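PDB 5K87: 2-methyl-aconitate isomerase from Shewanella oneidensis, which catalyses the cis-trans isomerisation of 2-methyl-aconitate in propionate breakdown, by base-catalysed proton abstraction coupled with rotation about the C2-C3 bond. Local coordinates for residues 10-15 / 46-51; 119-124 / 159-164; 364-369 / 375-380. The protein carries 1 engineered substitution. One frame throughout, in Å; residues are numbered along the deposited sequence.

Contact 1. Residues 10-15 / 46-51; sequences PQIKVA and DALLLR
Leu48 of helix 43-53 meets strand 12-21 at two side chains, Ile12 and Val14. Gln11 faces the helix but stops short of it. Its amide is used at the dimer interface instead, where it bonds to Glu163, Arg387 and the backbone of Val388 of the second subunit.

Ile12 comes next and reaches out along its longer branch. Its chi1 of 64° and an extended chi2 carry CD1 toward the helix, to 4.5 Å from Leu48 CD1. Val14 also faces the helix and offers a single methyl. Its CG2 is 4.4 Å from Leu48 CD1. Ile12 CD1 and Val14 CG2 lie 3.9 Å apart, so Leu48 CD1 faces the pair almost symmetrically. With CG of Leu48 anti to the backbone N (chi1 171°), the side chain leans toward the strand, and chi2 of 62° sets where CD1 lies on it.

The touch is light and wholly apolar. The CA atoms of Val14 and Leu48 are 9.7 Å apart, so the two backbones stay well apart and meet through side-chain ends. Neighbours add to the layer. Leu48 also packs on Val396 and Pro35, while Phe29 of strand 24-30 touches both Val14 and Leu49. Ile12 and Val14 bond through their backbones to Val396 and Val394 of strand 393-396. The arrangement is that of a helix laid on a beta sheet, here helix 43-53 over the strands where the chain's two ends meet.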
ATOM      1  N   PRO A  10     -16.812  10.835  18.291  1.00 15.82           N
ATOM      2  CA  PRO A  10     -16.782  10.056  17.052  1.00 15.27           C
ATOM      3  C   PRO A  10     -15.848  10.664  16.014  1.00 14.34           C
ATOM      4  O   PRO A  10     -15.525  11.849  16.065  1.00 14.69           O
ATOM      5  CB  PRO A  10     -18.223  10.137  16.542  1.00 18.41           C
ATOM      6  CG  PRO A  10     -19.045  10.564  17.718  1.00 22.66           C
ATOM      7  CD  PRO A  10     -18.148  11.389  18.578  1.00 18.46           C
ATOM      8  N   GLN A  11     -15.421   9.840  15.067  1.00 12.84           N
ATOM      9  CA  GLN A  11     -14.632  10.340  13.953  1.00 12.79           C
ATOM     10  C   GLN A  11     -15.471  11.310  13.140  1.00 13.30           C
ATOM     11  O   GLN A  11     -16.696  11.174  13.044  1.00 15.13           O
ATOM     12  CB  GLN A  11     -14.204   9.196  13.045  1.00 12.28           C
ATOM     13  CG  GLN A  11     -13.268   8.185  13.672  1.00 12.42           C
ATOM     14  CD  GLN A  11     -12.535   7.403  12.611  1.00 11.35           C
ATOM     15  OE1 GLN A  11     -11.430   7.787  12.221  1.00 12.95           O
ATOM     16  NE2 GLN A  11     -13.152   6.343  12.097  1.00 12.02           N
ATOM     17  N   ILE A  12     -14.808  12.284  12.539  1.00 13.53           N
ATOM     18  CA  ILE A  12     -15.460  13.143  11.556  1.00 14.24           C
ATOM     19  C   ILE A  12     -15.423  12.479  10.183  1.00 14.05           C
ATOM     20  O   ILE A  12     -14.593  11.601   9.923  1.00 16.72           O
ATOM     21  CB  ILE A  12     -14.828  14.550  11.501  1.00 16.02           C
ATOM     22  CG1 ILE A  12     -13.378  14.485  11.021  1.00 17.63           C
ATOM     23  CG2 ILE A  12     -14.915  15.219  12.861  1.00 18.93           C
ATOM     24  CD1 ILE A  12     -12.880  15.774  10.396  1.00 20.13           C
ATOM     25  N   LYS A  13     -16.348  12.892   9.325  1.00 13.30           N
ATOM     26  CA  LYS A  13     -16.439  12.407   7.955  1.00 13.34           C
ATOM     27  C   LYS A  13     -16.171  13.564   7.004  1.00 13.32           C
ATOM     28  O   LYS A  13     -16.699  14.666   7.193  1.00 14.93           O
ATOM     29  CB  LYS A  13     -17.829  11.835   7.669  1.00 14.95           C
ATOM     30  CG  LYS A  13     -18.223  10.669   8.555  1.00 17.86           C
ATOM     31  CD  LYS A  13     -19.602  10.128   8.174  1.00 20.66           C
ATOM     32  CE  LYS A  13     -20.041   9.019   9.119  1.00 25.95           C
ATOM     33  N   VAL A  14     -15.332  13.322   6.003  1.00 12.28           N
ATOM     34  CA  VAL A  14     -15.013  14.324   4.994  1.00 11.24           C
ATOM     35  C   VAL A  14     -15.245  13.704   3.622  1.00 11.58           C
ATOM     36  O   VAL A  14     -14.711  12.643   3.322  1.00 11.73           O
ATOM     37  CB  VAL A  14     -13.551  14.802   5.122  1.00 12.33           C
ATOM     38  CG1 VAL A  14     -13.250  15.889   4.082  1.00 12.96           C
ATOM     39  CG2 VAL A  14     -13.263  15.305   6.535  1.00 14.44           C
ATOM     40  N   ALA A  15     -16.059  14.352   2.800  1.00 11.30           N
ATOM     41  CA  ALA A  15     -16.295  13.857   1.449  1.00 11.07           C
ATOM     42  C   ALA A  15     -14.984  13.801   0.667  1.00 11.53           C
ATOM     43  O   ALA A  15     -14.217  14.771   0.670  1.00 11.35           O
ATOM     44  CB  ALA A  15     -17.305  14.736   0.727  1.00 12.43           C
ATOM     45  N   ASP A  46      -2.913  20.416   7.068  1.00 12.07           N
ATOM     46  CA  ASP A  46      -1.859  19.415   7.052  1.00 13.09           C
ATOM     47  C   ASP A  46      -2.169  18.280   8.017  1.00 12.49           C
ATOM     48  O   ASP A  46      -1.980  17.115   7.684  1.00 12.44           O
ATOM     49  CB  ASP A  46      -0.499  20.025   7.397  1.00 13.83           C
ATOM     50  CG  ASP A  46       0.035  20.938   6.315  1.00 15.20           C
ATOM     51  OD1 ASP A  46      -0.519  20.975   5.199  1.00 15.48           O
ATOM     52  OD2 ASP A  46       1.055  21.624   6.578  1.00 17.69           O
ATOM     53  N   ALA A  47      -2.662  18.613   9.206  1.00 12.84           N
ATOM     54  CA  ALA A  47      -2.991  17.594  10.197  1.00 13.23           C
ATOM     55  C   ALA A  47      -4.091  16.654   9.696  1.00 12.60           C
ATOM     56  O   ALA A  47      -4.035  15.444   9.925  1.00 12.76           O
ATOM     57  CB  ALA A  47      -3.408  18.232  11.507  1.00 13.81           C
ATOM     58  N   LEU A  48      -5.096  17.218   9.034  1.00 12.13           N
ATOM     59  CA  LEU A  48      -6.183  16.420   8.482  1.00 11.96           C
ATOM     60  C   LEU A  48      -5.648  15.451   7.437  1.00 11.26           C
ATOM     61  O   LEU A  48      -5.934  14.252   7.478  1.00 11.44           O
ATOM     62  CB  LEU A  48      -7.242  17.322   7.852  1.00 12.82           C
ATOM     63  CG  LEU A  48      -8.331  16.600   7.060  1.00 12.90           C
ATOM     64  CD1 LEU A  48      -9.121  15.683   7.966  1.00 15.10           C
ATOM     65  CD2 LEU A  48      -9.231  17.617   6.384  1.00 15.19           C
ATOM     66  N   LEU A  49      -4.843  15.962   6.515  1.00 10.51           N
ATOM     67  CA  LEU A  49      -4.339  15.140   5.424  1.00 11.10           C
ATOM     68  C   LEU A  49      -3.401  14.056   5.942  1.00 10.32           C
ATOM     69  O   LEU A  49      -3.430  12.922   5.471  1.00 11.27           O
ATOM     70  CB  LEU A  49      -3.643  16.006   4.380  1.00 11.92           C
ATOM     71  CG  LEU A  49      -4.570  17.007   3.688  1.00 15.89           C
ATOM     72  CD1 LEU A  49      -3.819  17.875   2.716  1.00 16.99           C
ATOM     73  CD2 LEU A  49      -5.669  16.281   2.974  1.00 17.14           C
ATOM     74  N   LEU A  50      -2.556  14.403   6.907  1.00 10.99           N
ATOM     75  CA  LEU A  50      -1.700  13.406   7.539  1.00 11.58           C
ATOM     76  C   LEU A  50      -2.521  12.261   8.119  1.00 10.63           C
ATOM     77  O   LEU A  50      -2.203  11.081   7.898  1.00 10.78           O
ATOM     78  CB  LEU A  50      -0.844  14.054   8.632  1.00 11.86           C
ATOM     79  CG  LEU A  50       0.356  14.864   8.135  1.00 12.49           C
ATOM     80  CD1 LEU A  50       0.812  15.838   9.218  1.00 14.04           C
ATOM     81  CD2 LEU A  50       1.505  13.948   7.748  1.00 13.44           C
ATOM     82  N   ARG A  51      -3.583  12.586   8.836  1.00 10.79           N
ATOM     83  CA  ARG A  51      -4.373  11.557   9.482  0.65 11.88           C
ATOM     84  C   ARG A  51      -5.164  10.734   8.472  1.00 11.43           C
ATOM     85  O   ARG A  51      -5.328   9.533   8.648  1.00 11.27           O
ATOM     86  CB  ARG A  51      -5.301  12.190  10.517  0.65 13.44           C
ATOM     87  CG  ARG A  51      -5.877  11.200  11.497  0.65 16.85           C
ATOM     88  CD  ARG A  51      -4.786  10.514  12.311  0.65 17.78           C
ATOM     89  NE  ARG A  51      -5.354   9.414  13.074  0.65 19.57           N
ATOM     90  CZ  ARG A  51      -5.581   8.208  12.570  0.65 16.50           C
ATOM     91  NH1 ARG A  51      -5.265   7.944  11.302  0.65 15.74           N
ATOM     92  NH2 ARG A  51      -6.101   7.264  13.335  0.65 16.44           N
TER

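Contact 2. Residues 119-124 / 159-164; sequences FAISNG and GAVQET
Helix 113-122 is consistent with the central helix of a diaminopimelate epimerase-like domain, around which the strands curl. Near its C-terminal end Ile121 and Ser122 meet Val161 of the short strand 160-161. The CA atoms of Ser122 and Val161 are 6.8 Å apart.

One methyl of the valine makes both touches. Val161 CG2 lies 3.8 Å from Ile121 CG2. The same methyl sits 3.4 Å from Ser122 OG. With chi1 of Ile121 at -68°, CG1 lies beside the backbone N and CG2 is anti to it; CG2 is the branch that meets the valine. Val154 of strand 148-157 packs against both Ile121 and Val161.

The polar link is indirect. Water 1 lies 2.7 Å from Ser122 OG, and it accepts from Val161 N at 2.9 Å. Ser122 OG is also bonded to Ala118 O, one turn back, so the hydroxyl serves both its own helix and the water. Further along, Gln162, Glu163 and Thr164 bond to the second subunit.

Asn123 is the first residue to leave the helical conformation. Its ND2 bonds to Phe119 O at 3.0 Å, and the same nitrogen stands 3.4 Å above the plane of the Phe119 ring, over its centre.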
ATOM      1  N   PHE A 119     -11.849  14.496 -11.943  1.00 12.37           N
ATOM      2  CA  PHE A 119     -12.485  14.872 -10.687  1.00 12.34           C
ATOM      3  C   PHE A 119     -13.208  16.207 -10.842  1.00 12.78           C
ATOM      4  O   PHE A 119     -14.339  16.375 -10.378  1.00 14.07           O
ATOM      5  CB  PHE A 119     -11.461  14.945  -9.551  1.00 12.53           C
ATOM      6  CG  PHE A 119     -12.063  15.304  -8.209  1.00 13.85           C
ATOM      7  CD1 PHE A 119     -12.372  16.626  -7.893  1.00 17.59           C
ATOM      8  CD2 PHE A 119     -12.330  14.329  -7.272  1.00 13.93           C
ATOM      9  CE1 PHE A 119     -12.927  16.958  -6.655  1.00 15.61           C
ATOM     10  CE2 PHE A 119     -12.877  14.658  -6.032  1.00 13.98           C
ATOM     11  CZ  PHE A 119     -13.161  15.966  -5.726  1.00 14.86           C
ATOM     12  N   ALA A 120     -12.556  17.157 -11.491  1.00 12.99           N
ATOM     13  CA  ALA A 120     -13.137  18.478 -11.654  1.00 12.93           C
ATOM     14  C   ALA A 120     -14.450  18.413 -12.426  1.00 13.78           C
ATOM     15  O   ALA A 120     -15.436  19.039 -12.036  1.00 14.76           O
ATOM     16  CB  ALA A 120     -12.156  19.398 -12.341  1.00 14.80           C
ATOM     17  N   ILE A 121     -14.462  17.660 -13.519  1.00 13.34           N
ATOM     18  CA  ILE A 121     -15.673  17.477 -14.311  1.00 13.58           C
ATOM     19  C   ILE A 121     -16.774  16.820 -13.478  1.00 13.75           C
ATOM     20  O   ILE A 121     -17.920  17.278 -13.463  1.00 14.94           O
ATOM     21  CB  ILE A 121     -15.390  16.629 -15.551  1.00 12.92           C
ATOM     22  CG1 ILE A 121     -14.485  17.399 -16.517  1.00 13.72           C
ATOM     23  CG2 ILE A 121     -16.709  16.212 -16.230  1.00 14.84           C
ATOM     24  CD1 ILE A 121     -13.791  16.521 -17.517  1.00 16.16           C
ATOM     25  N   SER A 122     -16.420  15.756 -12.774  1.00 13.28           N
ATOM     26  CA  SER A 122     -17.392  14.975 -12.026  1.00 14.08           C
ATOM     27  C   SER A 122     -17.941  15.677 -10.798  1.00 13.59           C
ATOM     28  O   SER A 122     -18.964  15.255 -10.262  1.00 17.03           O
ATOM     29  CB  SER A 122     -16.777  13.642 -11.623  1.00 13.99           C
ATOM     30  OG  SER A 122     -16.451  12.895 -12.781  1.00 13.51           O
ATOM     31  N   ASN A 123     -17.269  16.726 -10.341  1.00 13.09           N
ATOM     32  CA  ASN A 123     -17.618  17.346  -9.064  1.00 15.32           C
ATOM     33  C   ASN A 123     -17.960  18.821  -9.147  1.00 16.03           C
ATOM     34  O   ASN A 123     -17.831  19.553  -8.172  1.00 17.57           O
ATOM     35  CB  ASN A 123     -16.527  17.078  -8.030  1.00 16.32           C
ATOM     36  CG  ASN A 123     -16.513  15.634  -7.592  1.00 18.73           C
ATOM     37  OD1 ASN A 123     -17.304  15.233  -6.737  1.00 22.11           O
ATOM     38  ND2 ASN A 123     -15.655  14.829  -8.206  1.00 14.77           N
ATOM     39  N   GLY A 124     -18.407  19.249 -10.320  1.00 15.80           N
ATOM     40  CA  GLY A 124     -18.990  20.573 -10.447  1.00 17.64           C
ATOM     41  C   GLY A 124     -18.007  21.727 -10.442  1.00 16.67           C
ATOM     42  O   GLY A 124     -18.386  22.858 -10.134  1.00 17.65           O
ATOM     43  N   GLY A 159     -22.599  12.888 -20.844  1.00 19.60           N
ATOM     44  CA  GLY A 159     -22.424  13.949 -19.873  1.00 18.31           C
ATOM     45  C   GLY A 159     -21.572  13.605 -18.663  1.00 20.74           C
ATOM     46  O   GLY A 159     -21.516  14.384 -17.716  1.00 22.71           O
ATOM     47  N   ALA A 160     -20.924  12.446 -18.673  1.00 16.98           N
ATOM     48  CA  ALA A 160     -20.077  12.058 -17.547  1.00 17.39           C
ATOM     49  C   ALA A 160     -18.715  11.646 -18.068  1.00 17.19           C
ATOM     50  O   ALA A 160     -18.568  11.315 -19.243  1.00 16.05           O
ATOM     51  CB  ALA A 160     -20.711  10.922 -16.764  1.00 20.34           C
ATOM     52  N   VAL A 161     -17.713  11.660 -17.192  1.00 14.94           N
ATOM     53  CA  VAL A 161     -16.387  11.208 -17.570  1.00 14.57           C
ATOM     54  C   VAL A 161     -16.451   9.776 -18.099  1.00 13.48           C
ATOM     55  O   VAL A 161     -17.093   8.902 -17.496  1.00 13.65           O
ATOM     56  CB  VAL A 161     -15.407  11.307 -16.385  1.00 12.79           C
ATOM     57  CG1 VAL A 161     -14.079  10.645 -16.731  1.00 13.27           C
ATOM     58  CG2 VAL A 161     -15.209  12.770 -15.976  1.00 14.28           C
ATOM     59  N   GLN A 162     -15.803   9.550 -19.234  1.00 13.20           N
ATOM     60  CA  GLN A 162     -15.596   8.215 -19.740  1.00 12.89           C
ATOM     61  C   GLN A 162     -14.305   7.698 -19.101  1.00 13.85           C
ATOM     62  O   GLN A 162     -13.214   8.117 -19.480  1.00 13.96           O
ATOM     63  CB  GLN A 162     -15.480   8.252 -21.266  1.00 13.99           C
ATOM     64  CG  GLN A 162     -15.089   6.925 -21.897  1.00 14.74           C
ATOM     65  CD  GLN A 162     -16.208   5.896 -21.834  1.00 14.92           C
ATOM     66  OE1 GLN A 162     -17.350   6.185 -22.203  1.00 17.29           O
ATOM     67  NE2 GLN A 162     -15.891   4.702 -21.354  1.00 14.43           N
ATOM     68  N   GLU A 163     -14.433   6.818 -18.114  1.00 12.50           N
ATOM     69  CA  GLU A 163     -13.278   6.317 -17.371  1.00 13.28           C
ATOM     70  C   GLU A 163     -12.659   5.102 -18.036  1.00 13.03           C
ATOM     71  O   GLU A 163     -11.440   4.963 -18.103  1.00 13.46           O
ATOM     72  CB  GLU A 163     -13.704   5.901 -15.961  1.00 13.53           C
ATOM     73  CG  GLU A 163     -14.322   6.974 -15.118  1.00 13.47           C
ATOM     74  CD  GLU A 163     -14.489   6.487 -13.693  1.00 12.79           C
ATOM     75  OE1 GLU A 163     -15.425   5.689 -13.414  1.00 13.05           O
ATOM     76  OE2 GLU A 163     -13.640   6.857 -12.841  1.00 13.43           O
ATOM     77  N   THR A 164     -13.517   4.203 -18.509  1.00 13.21           N
ATOM     78  CA  THR A 164     -13.085   2.907 -19.007  1.00 13.70           C
ATOM     79  C   THR A 164     -12.676   2.992 -20.473  1.00 14.17           C
ATOM     80  O   THR A 164     -13.094   3.902 -21.188  1.00 14.19           O
ATOM     81  CB  THR A 164     -14.211   1.873 -18.857  1.00 13.85           C
ATOM     82  OG1 THR A 164     -15.381   2.362 -19.526  1.00 15.66           O
ATOM     83  CG2 THR A 164     -14.548   1.645 -17.376  1.00 14.97           C
TER
HETATM   84  O   HOH W   1     -18.469  12.213 -14.463  1.00 18.46           O

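Contact 3. Residues 364-369 / 375-380; sequences VGAQAV and WTVIKA
Backbone bonds pair Gln367 and Val369 with the strand 375-380. Gln367 N gives to Lys379 O in a nearly straight bond (169°), and Gln367 O accepts from Ile378 N at 2.9 Å. Val369 N gives to Thr376 O at 2.8 Å.

Val369 O is gripped twice. Thr376 N and Thr376 OG1 each reach it at 2.9 Å, from opposite faces of the carbonyl plane. A chi1 of 65° tucks OG1 between the threonine's own N and carbonyl carbon, on the side of this acceptor. CA-H...O contacts add to the ladder, among them Ala380 CA to Gly365 O at 3.1 Å.

The two strands form an antiparallel beta hairpin with a beta bulge. Ile378 and Lys379 together stand opposite Gln367, and Ile378 has helix-like backbone angles. The register slips by one residue there.

Among the apolar contacts, Ala368 CB is 3.7 Å from Trp375 CE3 and also touches Val377 CG2, while Ala366 meets Val377 and Ala380. Val377 and Ala380 continue onto Thr332 and Val328 of helix 324-334. Ile378 CD1 reaches Val369 CG1 at 4.0 Å.

A polar group also rests on a methyl. The extended Gln367 side chain lies across Ile378, with Gln367 NE2 3.3 Å from Ile378 CD1.

The one salt bridge leaves the hairpin: Lys379 sends NZ to Glu182.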
ATOM      1  N   VAL A 364       7.099  10.838 -24.137  1.00 13.90           N
ATOM      2  CA  VAL A 364       6.826  12.227 -23.816  1.00 14.13           C
ATOM      3  C   VAL A 364       7.331  13.088 -24.966  1.00 16.19           C
ATOM      4  O   VAL A 364       8.426  12.862 -25.489  1.00 16.45           O
ATOM      5  CB  VAL A 364       7.477  12.641 -22.466  1.00 14.85           C
ATOM      6  CG1 VAL A 364       8.976  12.298 -22.435  1.00 17.53           C
ATOM      7  CG2 VAL A 364       7.239  14.110 -22.187  1.00 17.48           C
ATOM      8  N   GLY A 365       6.519  14.044 -25.387  1.00 15.59           N
ATOM      9  CA  GLY A 365       6.927  14.964 -26.435  1.00 17.63           C
ATOM     10  C   GLY A 365       7.138  16.343 -25.855  1.00 18.88           C
ATOM     11  O   GLY A 365       6.365  16.777 -25.013  1.00 21.20           O
ATOM     12  N   ALA A 366       8.190  17.033 -26.281  1.00 19.32           N
ATOM     13  CA  ALA A 366       8.415  18.407 -25.847  1.00 17.25           C
ATOM     14  C   ALA A 366       8.805  19.254 -27.039  1.00 22.93           C
ATOM     15  O   ALA A 366       9.723  18.908 -27.791  1.00 21.81           O
ATOM     16  CB  ALA A 366       9.482  18.478 -24.779  1.00 18.19           C
ATOM     17  N   GLN A 367       8.096  20.365 -27.199  1.00 19.00           N
ATOM     18  CA  GLN A 367       8.258  21.242 -28.351  1.00 23.85           C
ATOM     19  C   GLN A 367       9.221  22.387 -28.038  1.00 20.12           C
ATOM     20  O   GLN A 367       8.836  23.375 -27.406  1.00 22.00           O
ATOM     21  CB  GLN A 367       6.891  21.784 -28.763  1.00 21.45           C
ATOM     22  CG  GLN A 367       6.893  22.680 -29.987  1.00 30.51           C
ATOM     23  CD  GLN A 367       5.515  23.242 -30.286  1.00 34.15           C
ATOM     24  OE1 GLN A 367       4.543  22.947 -29.588  1.00 31.67           O
ATOM     25  NE2 GLN A 367       5.425  24.058 -31.333  1.00 37.44           N
ATOM     26  N   ALA A 368      10.475  22.232 -28.463  1.00 23.37           N
ATOM     27  CA  ALA A 368      11.504  23.251 -28.257  1.00 18.83           C
ATOM     28  C   ALA A 368      11.732  24.053 -29.526  1.00 24.23           C
ATOM     29  O   ALA A 368      11.982  23.487 -30.592  1.00 22.25           O
ATOM     30  CB  ALA A 368      12.804  22.621 -27.808  1.00 20.13           C
ATOM     31  N   VAL A 369      11.638  25.371 -29.404  1.00 19.67           N
ATOM     32  CA  VAL A 369      11.857  26.257 -30.537  1.00 22.10           C
ATOM     33  C   VAL A 369      12.801  27.368 -30.108  1.00 19.29           C
ATOM     34  O   VAL A 369      12.784  27.818 -28.963  1.00 20.57           O
ATOM     35  CB  VAL A 369      10.530  26.853 -31.091  1.00 23.73           C
ATOM     36  CG1 VAL A 369       9.471  25.772 -31.249  1.00 29.91           C
ATOM     37  CG2 VAL A 369      10.012  27.976 -30.218  1.00 32.26           C
ATOM     38  N   TRP A 375      16.651  28.727 -26.390  1.00 25.37           N
ATOM     39  CA  TRP A 375      15.589  27.734 -26.389  1.00 25.86           C
ATOM     40  C   TRP A 375      14.384  28.149 -25.571  1.00 26.27           C
ATOM     41  O   TRP A 375      14.515  28.659 -24.458  1.00 27.68           O
ATOM     42  CB  TRP A 375      16.100  26.407 -25.850  1.00 24.95           C
ATOM     43  CG  TRP A 375      16.975  25.705 -26.793  1.00 22.95           C
ATOM     44  CD1 TRP A 375      18.302  25.445 -26.638  1.00 25.94           C
ATOM     45  CD2 TRP A 375      16.602  25.166 -28.063  1.00 21.24           C
ATOM     46  NE1 TRP A 375      18.778  24.770 -27.730  1.00 22.22           N
ATOM     47  CE2 TRP A 375      17.757  24.590 -28.623  1.00 23.36           C
ATOM     48  CE3 TRP A 375      15.405  25.120 -28.784  1.00 21.83           C
ATOM     49  CZ2 TRP A 375      17.751  23.966 -29.864  1.00 19.53           C
ATOM     50  CZ3 TRP A 375      15.397  24.502 -30.016  1.00 23.55           C
ATOM     51  CH2 TRP A 375      16.566  23.935 -30.548  1.00 21.46           C
ATOM     52  N   THR A 376      13.210  27.918 -26.140  1.00 25.34           N
ATOM     53  CA  THR A 376      11.969  27.989 -25.392  1.00 23.34           C
ATOM     54  C   THR A 376      11.254  26.661 -25.586  1.00 21.74           C
ATOM     55  O   THR A 376      11.323  26.053 -26.660  1.00 24.69           O
ATOM     56  CB  THR A 376      11.062  29.110 -25.897  1.00 23.17           C
ATOM     57  OG1 THR A 376      10.650  28.815 -27.235  1.00 27.22           O
ATOM     58  CG2 THR A 376      11.793  30.445 -25.874  1.00 29.38           C
ATOM     59  N   VAL A 377      10.581  26.194 -24.541  1.00 19.34           N
ATOM     60  CA  VAL A 377       9.772  24.991 -24.655  1.00 17.97           C
ATOM     61  C   VAL A 377       8.307  25.345 -24.476  1.00 17.30           C
ATOM     62  O   VAL A 377       7.874  25.768 -23.405  1.00 19.23           O
ATOM     63  CB  VAL A 377      10.201  23.896 -23.669  1.00 20.18           C
ATOM     64  CG1 VAL A 377       9.279  22.693 -23.791  1.00 21.22           C
ATOM     65  CG2 VAL A 377      11.639  23.488 -23.946  1.00 28.49           C
ATOM     66  N   ILE A 378       7.554  25.191 -25.549  1.00 15.20           N
ATOM     67  CA  ILE A 378       6.167  25.613 -25.587  1.00 16.12           C
ATOM     68  C   ILE A 378       5.280  24.729 -24.710  1.00 16.15           C
ATOM     69  O   ILE A 378       4.403  25.224 -23.995  1.00 15.99           O
ATOM     70  CB  ILE A 378       5.658  25.601 -27.039  1.00 20.35           C
ATOM     71  CG1 ILE A 378       6.427  26.635 -27.868  1.00 24.01           C
ATOM     72  CG2 ILE A 378       4.163  25.868 -27.092  1.00 21.85           C
ATOM     73  CD1 ILE A 378       6.079  26.632 -29.337  1.00 32.81           C
ATOM     74  N   LYS A 379       5.512  23.426 -24.778  1.00 14.63           N
ATOM     75  CA  LYS A 379       4.711  22.473 -24.026  1.00 15.12           C
ATOM     76  C   LYS A 379       5.389  21.120 -24.030  1.00 16.06           C
ATOM     77  O   LYS A 379       6.230  20.825 -24.892  1.00 16.58           O
ATOM     78  CB  LYS A 379       3.304  22.345 -24.616  1.00 17.76           C
ATOM     79  CG  LYS A 379       3.282  21.748 -26.009  1.00 21.03           C
ATOM     80  CD  LYS A 379       1.871  21.357 -26.443  1.00 26.04           C
ATOM     81  CE  LYS A 379       1.014  22.571 -26.747  1.00 32.21           C
ATOM     82  NZ  LYS A 379      -0.325  22.180 -27.287  1.00 31.52           N
ATOM     83  N   ALA A 380       5.027  20.309 -23.044  1.00 14.44           N
ATOM     84  CA  ALA A 380       5.384  18.901 -23.016  1.00 14.22           C
ATOM     85  C   ALA A 380       4.099  18.098 -22.914  1.00 13.19           C
ATOM     86  O   ALA A 380       3.171  18.483 -22.196  1.00 15.86           O
ATOM     87  CB  ALA A 380       6.291  18.600 -21.850  1.00 15.13           C
TER

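The centres of the three contacts are 25 to 40 Å apart, and none touches another, though contacts 1 and 2 come within about 7 Å at their nearest atoms. Contacts 1 and 3 lie on opposite sides of the chain's centre, yet their strands, 12-21 and 374-391, are neighbours. Contact 1 is buried and purely apolar, a helix against a strand. Contact 2 is at the surface and mixes one methyl cluster with a water bridge. Contact 3 is partly buried, much larger, and held mainly by backbone bonds between strands. Contacts 1 and 2 adjoin the second subunit, where Gln11 of one copy bonds to Glu163 of the other. No other chain of the assembly touches contact 3.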